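Local coordinates for carbonic anhydrase (Neosartorya fumigata, PDB 7COI) that catalyses the reversible hydration of carbon dioxide to hydrogencarbonate and a proton, using a zinc ion bound in each subunit, at the interface of chains A and B. Sequence-based numbering; all coordinates share one arbitrary frame. Chains: chain A/B, Carbonic anhydrase.

Contact 1: the interface of chains A and B. Residues chain A 106-107, 109-110, 112, 135; chain B 121-123.
The Asp-Arg dyad of the beta-class carbonic anhydrase active site lies here, with B:Ser122 and B:Arg123 meeting A:Gln110 and A:Leu106 of the partner. B:Arg123 grips B:Asp121 side-on, NE to OD1, and NH2 to OD2 at 2.8 Å, both on syn lone pairs and close to the guanidinium plane. The backbone N of B:Arg123 takes the anti lone pair of OD1, and together these bonds hold the carboxylate's rotation. The bend at chi3 of B:Arg123 (-64°) turns the guanidinium back to this acid while NH1 points outward, giving 2.9 Å to the carbonyl O of A:Leu106; water 1 ties the same NH1 to A:Ala107 O. Planarity thus lets one arginine serve its own loop and the neighbour. A:Gln110 reaches in extended, its amide stacked on the B:Asp121 carboxylate with planes 12° apart. Its OE1 accepts from B:Ser122 OG at 2.7 Å and from B:Ser122 N at 2.8 Å, a double grip that settles which end of the amide faces the serine. A:Gly135 N donates to B:Ser122 O (2.8 Å) from above the carbonyl plane; without a side chain A:Gly135 tolerates its positive phi and lets B:Ser122 CB close in. The B:Asp121 loop follows strand 114-119, which ends in zinc ligand Cys119; A:Leu106 closes helix 102-106.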
# COMPACT_ATOMS: atom_id res chain seq x y z
N LEU A 106 -18.41 23.33 17.16
CA LEU A 106 -17.66 22.38 16.29
C LEU A 106 -17.65 20.97 16.89
O LEU A 106 -17.67 20.01 16.09
CB LEU A 106 -16.22 22.85 16.07
CG LEU A 106 -16.05 24.12 15.26
CD1 LEU A 106 -14.57 24.52 15.27
CD2 LEU A 106 -16.56 23.90 13.85
N ALA A 107 -17.63 20.82 18.21
CA ALA A 107 -17.60 19.48 18.86
C ALA A 107 -18.87 18.68 18.51
O ALA A 107 -18.86 17.46 18.62
CB ALA A 107 -17.48 19.62 20.34
N GLY A 109 -20.33 18.55 15.56
CA GLY A 109 -20.02 17.86 14.29
C GLY A 109 -19.34 18.79 13.32
O GLY A 109 -19.66 20.00 13.34
N GLN A 110 -18.40 18.28 12.54
CA GLN A 110 -17.74 19.09 11.50
C GLN A 110 -18.60 19.10 10.23
O GLN A 110 -19.21 18.06 9.93
CB GLN A 110 -16.33 18.55 11.20
CG GLN A 110 -16.35 17.21 10.47
CD GLN A 110 -14.96 16.69 10.20
OE1 GLN A 110 -14.09 17.43 9.73
NE2 GLN A 110 -14.81 15.39 10.39
N PRO A 112 -17.06 20.72 7.00
CA PRO A 112 -16.21 21.46 6.09
C PRO A 112 -16.75 21.31 4.67
O PRO A 112 -17.23 20.24 4.33
CB PRO A 112 -14.85 20.73 6.23
CG PRO A 112 -15.23 19.36 6.61
CD PRO A 112 -16.42 19.52 7.53
N GLY A 135 -12.54 23.52 11.42
CA GLY A 135 -13.86 23.10 10.93
C GLY A 135 -14.07 23.44 9.46
O GLY A 135 -15.04 22.98 8.89
N ASP B 121 -9.54 15.24 10.13
CA ASP B 121 -10.67 15.97 10.75
C ASP B 121 -10.43 17.48 10.65
O ASP B 121 -9.33 17.95 11.10
CB ASP B 121 -10.88 15.50 12.20
CG ASP B 121 -12.20 16.00 12.79
OD1 ASP B 121 -12.41 17.26 12.82
OD2 ASP B 121 -12.99 15.17 13.20
N SER B 122 -11.39 18.23 10.08
CA SER B 122 -11.25 19.68 9.82
C SER B 122 -11.04 20.46 11.13
O SER B 122 -10.54 21.59 11.05
CB SER B 122 -12.44 20.21 9.06
OG SER B 122 -13.62 20.09 9.84
N ARG B 123 -11.39 19.88 12.27
CA ARG B 123 -11.28 20.58 13.57
C ARG B 123 -9.86 20.45 14.17
O ARG B 123 -9.66 21.05 15.25
CB ARG B 123 -12.33 20.08 14.55
CG ARG B 123 -13.73 20.26 13.99
CD ARG B 123 -14.80 19.43 14.67
NE ARG B 123 -14.61 18.01 14.52
CZ ARG B 123 -15.39 17.08 15.07
NH1 ARG B 123 -16.46 17.43 15.78
NH2 ARG B 123 -15.13 15.81 14.87
O HOH W 1 -18.32 15.45 16.30

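Contact 2: the interface of chains A and B. Residues chain A 138, 156-157, 159-160, 164; chain B 120-121, 142-143, 193.
This is an apolar, two-fold-related subunit interface of the kind on which beta-class carbonic anhydrases build their dimers; it packs helix 152-164 and strand 137-142 of chain A against the active-site loop, 3-10 helix 143-145 and the start of helix 193-206 of chain B. B:Ile143 is the wedge. Its CD1 methyl, swung back by chi2 of -58°, meets three surfaces of chain A: CZ at the tip of the A:Phe138 ring (3.7 Å), CA of A:Val157 and CB of A:Phe160 (3.8 Å). A slender branched chain suits this place, because its terminal methyl fits between two aromatic side chains and the helix backbone. A:Phe138, with CG anti to the backbone N (chi1 -165°), crosses B:Ile143 at about a right angle. One face of its ring takes B:Ser120 CB, 3.7 Å above the plane and toward the rim. The B:Ser120 carbonyl passes over the rim of A:Phe138, its O 3.3 Å from CD1, so the ring borders the peptide leading into the catalytic aspartate. A:Val157 sends CG2 toward B:Ser120 OG (3.5 Å) and the CG1 of B:Ile143. Farther along, B:Leu193 lays CD2 against the small CB of A:Ala156 at 3.8 Å, where a short side chain allows the leucine close to the helix. A:Phe138 comes from strand 137-142, B:Ile143 begins the 3-10 helix 143-145 just after the same strand of its own chain, and B:Leu193 starts helix 193-206.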
# COMPACT_ATOMS: atom_id res chain seq x y z
N PHE A 138 -11.07 19.94 5.63
CA PHE A 138 -10.71 18.51 5.82
C PHE A 138 -9.40 18.28 5.07
O PHE A 138 -9.30 18.70 3.90
CB PHE A 138 -11.86 17.61 5.37
CG PHE A 138 -11.75 16.20 5.84
CD1 PHE A 138 -12.07 15.87 7.15
CD2 PHE A 138 -11.41 15.17 4.97
CE1 PHE A 138 -12.02 14.56 7.59
CE2 PHE A 138 -11.38 13.86 5.41
CZ PHE A 138 -11.67 13.55 6.72
N ALA A 156 -8.82 6.63 1.35
CA ALA A 156 -9.74 6.68 2.51
C ALA A 156 -10.14 8.13 2.82
O ALA A 156 -11.33 8.39 3.11
CB ALA A 156 -9.10 5.97 3.67
N VAL A 157 -9.20 9.08 2.73
CA VAL A 157 -9.52 10.51 2.96
C VAL A 157 -10.57 10.94 1.93
O VAL A 157 -11.55 11.63 2.31
CB VAL A 157 -8.26 11.37 2.88
CG1 VAL A 157 -8.62 12.84 2.70
CG2 VAL A 157 -7.36 11.13 4.10
N GLU A 159 -12.70 9.19 0.10
CA GLU A 159 -13.98 8.49 0.34
C GLU A 159 -14.72 9.20 1.48
O GLU A 159 -15.94 9.51 1.33
CB GLU A 159 -13.73 7.02 0.64
CG GLU A 159 -14.97 6.23 1.03
CD GLU A 159 -16.01 6.00 -0.07
OE1 GLU A 159 -15.69 6.11 -1.25
OE2 GLU A 159 -17.13 5.70 0.29
N PHE A 160 -14.03 9.47 2.59
CA PHE A 160 -14.67 10.07 3.79
C PHE A 160 -15.14 11.49 3.45
O PHE A 160 -16.31 11.82 3.73
CB PHE A 160 -13.72 10.05 4.98
CG PHE A 160 -14.43 10.30 6.28
CD1 PHE A 160 -14.70 11.58 6.71
CD2 PHE A 160 -14.76 9.24 7.11
CE1 PHE A 160 -15.36 11.81 7.90
CE2 PHE A 160 -15.41 9.46 8.31
CZ PHE A 160 -15.70 10.75 8.71
N HIS A 164 -19.07 10.98 2.85
CA HIS A 164 -19.59 11.11 4.23
C HIS A 164 -19.73 12.59 4.61
O HIS A 164 -20.81 12.96 5.05
CB HIS A 164 -18.77 10.25 5.18
CG HIS A 164 -18.89 8.81 4.84
ND1 HIS A 164 -20.07 8.13 5.02
CD2 HIS A 164 -18.03 7.94 4.28
CE1 HIS A 164 -19.91 6.87 4.63
NE2 HIS A 164 -18.66 6.73 4.17
N SER B 120 -7.16 13.90 9.61
CA SER B 120 -7.67 14.83 8.57
C SER B 120 -8.87 15.67 9.06
O SER B 120 -9.14 16.70 8.43
CB SER B 120 -8.07 14.04 7.35
OG SER B 120 -7.00 13.33 6.84
N ASP B 121 -9.54 15.24 10.13
CA ASP B 121 -10.67 15.97 10.75
C ASP B 121 -10.43 17.48 10.65
O ASP B 121 -9.33 17.95 11.10
CB ASP B 121 -10.88 15.50 12.20
CG ASP B 121 -12.20 16.00 12.79
OD1 ASP B 121 -12.41 17.26 12.82
OD2 ASP B 121 -12.99 15.17 13.20
N ASN B 142 -4.19 11.98 8.08
CA ASN B 142 -4.88 10.86 7.39
C ASN B 142 -6.13 10.52 8.23
O ASN B 142 -6.37 11.16 9.29
CB ASN B 142 -3.94 9.69 7.14
CG ASN B 142 -3.49 8.98 8.40
OD1 ASN B 142 -4.17 9.10 9.43
ND2 ASN B 142 -2.37 8.24 8.34
N ILE B 143 -6.90 9.55 7.80
CA ILE B 143 -8.11 9.14 8.56
C ILE B 143 -7.71 8.49 9.89
O ILE B 143 -7.06 7.42 9.91
CB ILE B 143 -9.04 8.22 7.76
CG1 ILE B 143 -9.53 8.87 6.47
CG2 ILE B 143 -10.16 7.76 8.66
CD1 ILE B 143 -10.28 10.18 6.68
N LEU B 193 -12.70 2.47 3.13
CA LEU B 193 -12.34 2.76 4.55
C LEU B 193 -12.08 1.48 5.32
O LEU B 193 -11.35 1.55 6.30
CB LEU B 193 -13.41 3.62 5.22
CG LEU B 193 -13.35 5.08 4.81
CD1 LEU B 193 -14.71 5.76 4.91
CD2 LEU B 193 -12.31 5.81 5.67

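Contact 3: the interface of chains A and B. Residues chain A 188, 190, 193; chain B 159-160, 164.
B:His164 and B:Glu159 face A:Leu190 and A:Leu193, and water 2 joins the polar groups of the two sides. B:His164 NE2 lies 2.7 Å from the O of water 2, which sits in the plane of the imidazole ring, with an angle of 159° at the hydrogen. B:Glu159 OE2 and the carbonyl O of A:Leu190 also hold water 2, each 2.7 Å away, so the water bridges a main-chain acceptor of one subunit to two side chains of the other. Around it the contact is apolar. A:Leu193 and B:His164 meet tip to tip, CD1 4.0 Å from CD2 of the ring, and the same methyl lies 4.0 Å from B:Glu159 CG. A:Leu190 crosses the imidazole obliquely, its CD2 3.9 Å from CE1 of B:His164. Histidine suits this place because its ring carbons pack against leucine methyls while a nitrogen holds the water. Behind this shell, the glutamate chain leaves the helix with CG anti to the backbone N and then bends at chi2 (69°), which presents methylene to the leucine and carboxylate to the water. B:Phe160 backs the histidine: B:His164 CB stands over the centre of its ring, 4.3 Å above the plane. The poorly ordered A:Lys188 is at the fringe. B:His164 ends helix 152-164, whereas A:Leu190 lies in the loop leading to A:Leu193, first residue of helix 193-206.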
# COMPACT_ATOMS: atom_id res chain seq x y z
N LYS A 188 19.56 10.41 -7.02
CA LYS A 188 20.03 9.83 -5.75
C LYS A 188 18.94 8.86 -5.27
O LYS A 188 17.75 9.24 -5.32
CB LYS A 188 20.30 10.96 -4.76
CG LYS A 188 20.97 10.52 -3.47
CD LYS A 188 21.51 11.70 -2.65
CE LYS A 188 21.62 11.43 -1.17
NZ LYS A 188 20.82 12.41 -0.39
N LEU A 190 16.81 7.20 -2.41
CA LEU A 190 16.32 7.82 -1.15
C LEU A 190 15.50 6.80 -0.36
O LEU A 190 14.67 7.22 0.48
CB LEU A 190 15.48 9.06 -1.53
CG LEU A 190 16.29 10.20 -2.15
CD1 LEU A 190 15.37 11.30 -2.64
CD2 LEU A 190 17.28 10.74 -1.17
N LEU A 193 11.52 6.50 0.03
CA LEU A 193 10.99 7.61 -0.81
C LEU A 193 10.95 7.20 -2.28
O LEU A 193 10.12 7.76 -2.97
CB LEU A 193 11.82 8.88 -0.61
CG LEU A 193 11.49 9.63 0.67
CD1 LEU A 193 12.65 10.52 1.06
CD2 LEU A 193 10.22 10.45 0.48
N GLU B 159 10.39 9.20 6.86
CA GLU B 159 11.74 9.15 6.28
C GLU B 159 12.21 10.58 5.99
O GLU B 159 13.34 10.94 6.40
CB GLU B 159 11.76 8.28 5.03
CG GLU B 159 13.09 8.27 4.31
CD GLU B 159 14.24 7.58 4.98
OE1 GLU B 159 14.02 6.81 5.95
OE2 GLU B 159 15.39 7.87 4.55
N PHE B 160 11.38 11.36 5.32
CA PHE B 160 11.75 12.74 4.92
C PHE B 160 11.94 13.62 6.16
O PHE B 160 12.98 14.29 6.28
CB PHE B 160 10.70 13.32 3.96
CG PHE B 160 11.21 14.55 3.25
CD1 PHE B 160 11.13 15.79 3.85
CD2 PHE B 160 11.80 14.44 2.00
CE1 PHE B 160 11.63 16.92 3.20
CE2 PHE B 160 12.30 15.57 1.36
CZ PHE B 160 12.24 16.80 1.98
N HIS B 164 15.92 13.68 6.50
CA HIS B 164 16.27 14.85 5.64
C HIS B 164 16.08 16.16 6.43
O HIS B 164 16.99 16.94 6.44
CB HIS B 164 15.54 14.75 4.30
CG HIS B 164 15.99 13.54 3.57
ND1 HIS B 164 17.28 13.42 3.07
CD2 HIS B 164 15.38 12.36 3.30
CE1 HIS B 164 17.41 12.24 2.47
NE2 HIS B 164 16.24 11.58 2.59
O HOH W 2 15.84 8.95 2.15

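Contact 4: the interface of chains A and B. Residues chain A 113-114, 169; chain B 79-81.
A:Glu113, A:His169 and B:Lys80 converge on water 3, which links the two subunits. Carboxylate OE1 of A:Glu113 is 2.6 Å from the O of water 3, and the backbone N of B:Lys80 points at it almost straight, 3.0 Å away with 168° at the hydrogen. A:His169 NE2 makes a longer approach of 3.2 Å to water 3, which lies in the plane of the imidazole at its edge. The B:Lys80 N-H belongs to the first turn of helix 80-98, where backbone donors want acceptors, so glutamate, through the water, suits the spot and may also gain from the helix dipole. B:Lys80 then crosses A:Glu113 at a slant, B:Lys80 CG lying 3.5 Å from A:Glu113 CD, the carboxylate carbon. Bent at chi2 (-58°) and again at chi4, B:Lys80 brings NZ back to within 4.0 Å of A:Glu113 OE2, a long and probably loose salt bridge. B:Phe81 contributes its methylene: CB stands over the centre of the A:His169 ring, 3.6 Å from the centroid, a CH-pi contact for which a flat imidazole is well shaped. A:Ile114 places its CD1 3.9 Å from the carbonyl O of B:Lys80. Helix 80-98 of chain B thus begins against the starts of strands 114-119 and 169-175 of chain A, which lead to zinc ligands Cys119 and His175.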
# COMPACT_ATOMS: atom_id res chain seq x y z
N GLU A 113 -16.55 22.31 3.85
CA GLU A 113 -16.98 22.28 2.43
C GLU A 113 -15.78 22.00 1.52
O GLU A 113 -15.99 21.89 0.28
CB GLU A 113 -17.61 23.63 2.09
CG GLU A 113 -18.79 23.96 2.97
CD GLU A 113 -19.74 25.02 2.41
OE1 GLU A 113 -19.68 25.36 1.19
OE2 GLU A 113 -20.56 25.49 3.20
N ILE A 114 -14.56 21.95 2.09
CA ILE A 114 -13.30 21.84 1.33
C ILE A 114 -12.53 20.61 1.84
O ILE A 114 -12.34 20.49 3.08
CB ILE A 114 -12.44 23.11 1.43
CG1 ILE A 114 -13.20 24.35 0.90
CG2 ILE A 114 -11.12 22.91 0.69
CD1 ILE A 114 -12.53 25.65 1.14
N HIS A 169 -15.85 21.02 -2.61
CA HIS A 169 -14.61 21.35 -3.33
C HIS A 169 -13.51 20.37 -2.91
O HIS A 169 -13.39 20.13 -1.68
CB HIS A 169 -14.13 22.76 -3.03
CG HIS A 169 -15.15 23.79 -3.38
ND1 HIS A 169 -15.27 24.27 -4.66
CD2 HIS A 169 -16.10 24.40 -2.63
CE1 HIS A 169 -16.24 25.15 -4.69
NE2 HIS A 169 -16.78 25.24 -3.46
N ASP B 79 -19.66 30.54 -2.32
CA ASP B 79 -18.58 29.69 -2.86
C ASP B 79 -17.38 29.77 -1.90
O ASP B 79 -16.63 30.78 -1.93
CB ASP B 79 -18.21 30.10 -4.29
CG ASP B 79 -17.12 29.24 -4.92
OD1 ASP B 79 -16.31 28.65 -4.18
OD2 ASP B 79 -17.06 29.21 -6.15
N LYS B 80 -17.19 28.72 -1.07
CA LYS B 80 -16.12 28.68 -0.03
C LYS B 80 -14.74 28.65 -0.69
O LYS B 80 -13.77 29.13 -0.06
CB LYS B 80 -16.30 27.46 0.87
CG LYS B 80 -17.45 27.58 1.85
CD LYS B 80 -17.32 28.77 2.75
CE LYS B 80 -18.31 28.76 3.89
NZ LYS B 80 -19.58 29.34 3.42
N PHE B 81 -14.62 28.06 -1.88
CA PHE B 81 -13.33 28.03 -2.60
C PHE B 81 -12.92 29.46 -3.00
O PHE B 81 -11.79 29.87 -2.68
CB PHE B 81 -13.39 27.08 -3.80
CG PHE B 81 -12.14 27.11 -4.63
CD1 PHE B 81 -10.95 26.57 -4.14
CD2 PHE B 81 -12.13 27.73 -5.86
CE1 PHE B 81 -9.80 26.61 -4.91
CE2 PHE B 81 -10.97 27.77 -6.62
CZ PHE B 81 -9.82 27.21 -6.15
O HOH W 3 -18.73 26.16 -1.09

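Contact 1 and contact 2 have centres of C-alpha atoms about 12 Å apart and share B:Asp121, so the catalytic loop is pressed by partner residues on more than one side. Contact 4 lies about 14 Å from contact 1 and 16 Å from contact 2, where an N-terminal helix embraces the neighbour. Contact 3 is farther, about 26 Å from contact 2 and 33 to 34 Å from contacts 1 and 4, yet it uses helix 152-164 and Leu193, as contact 2 does with the chains exchanged. With each contact repeated by the two-fold, dimer formation and active-site construction appear closely coupled.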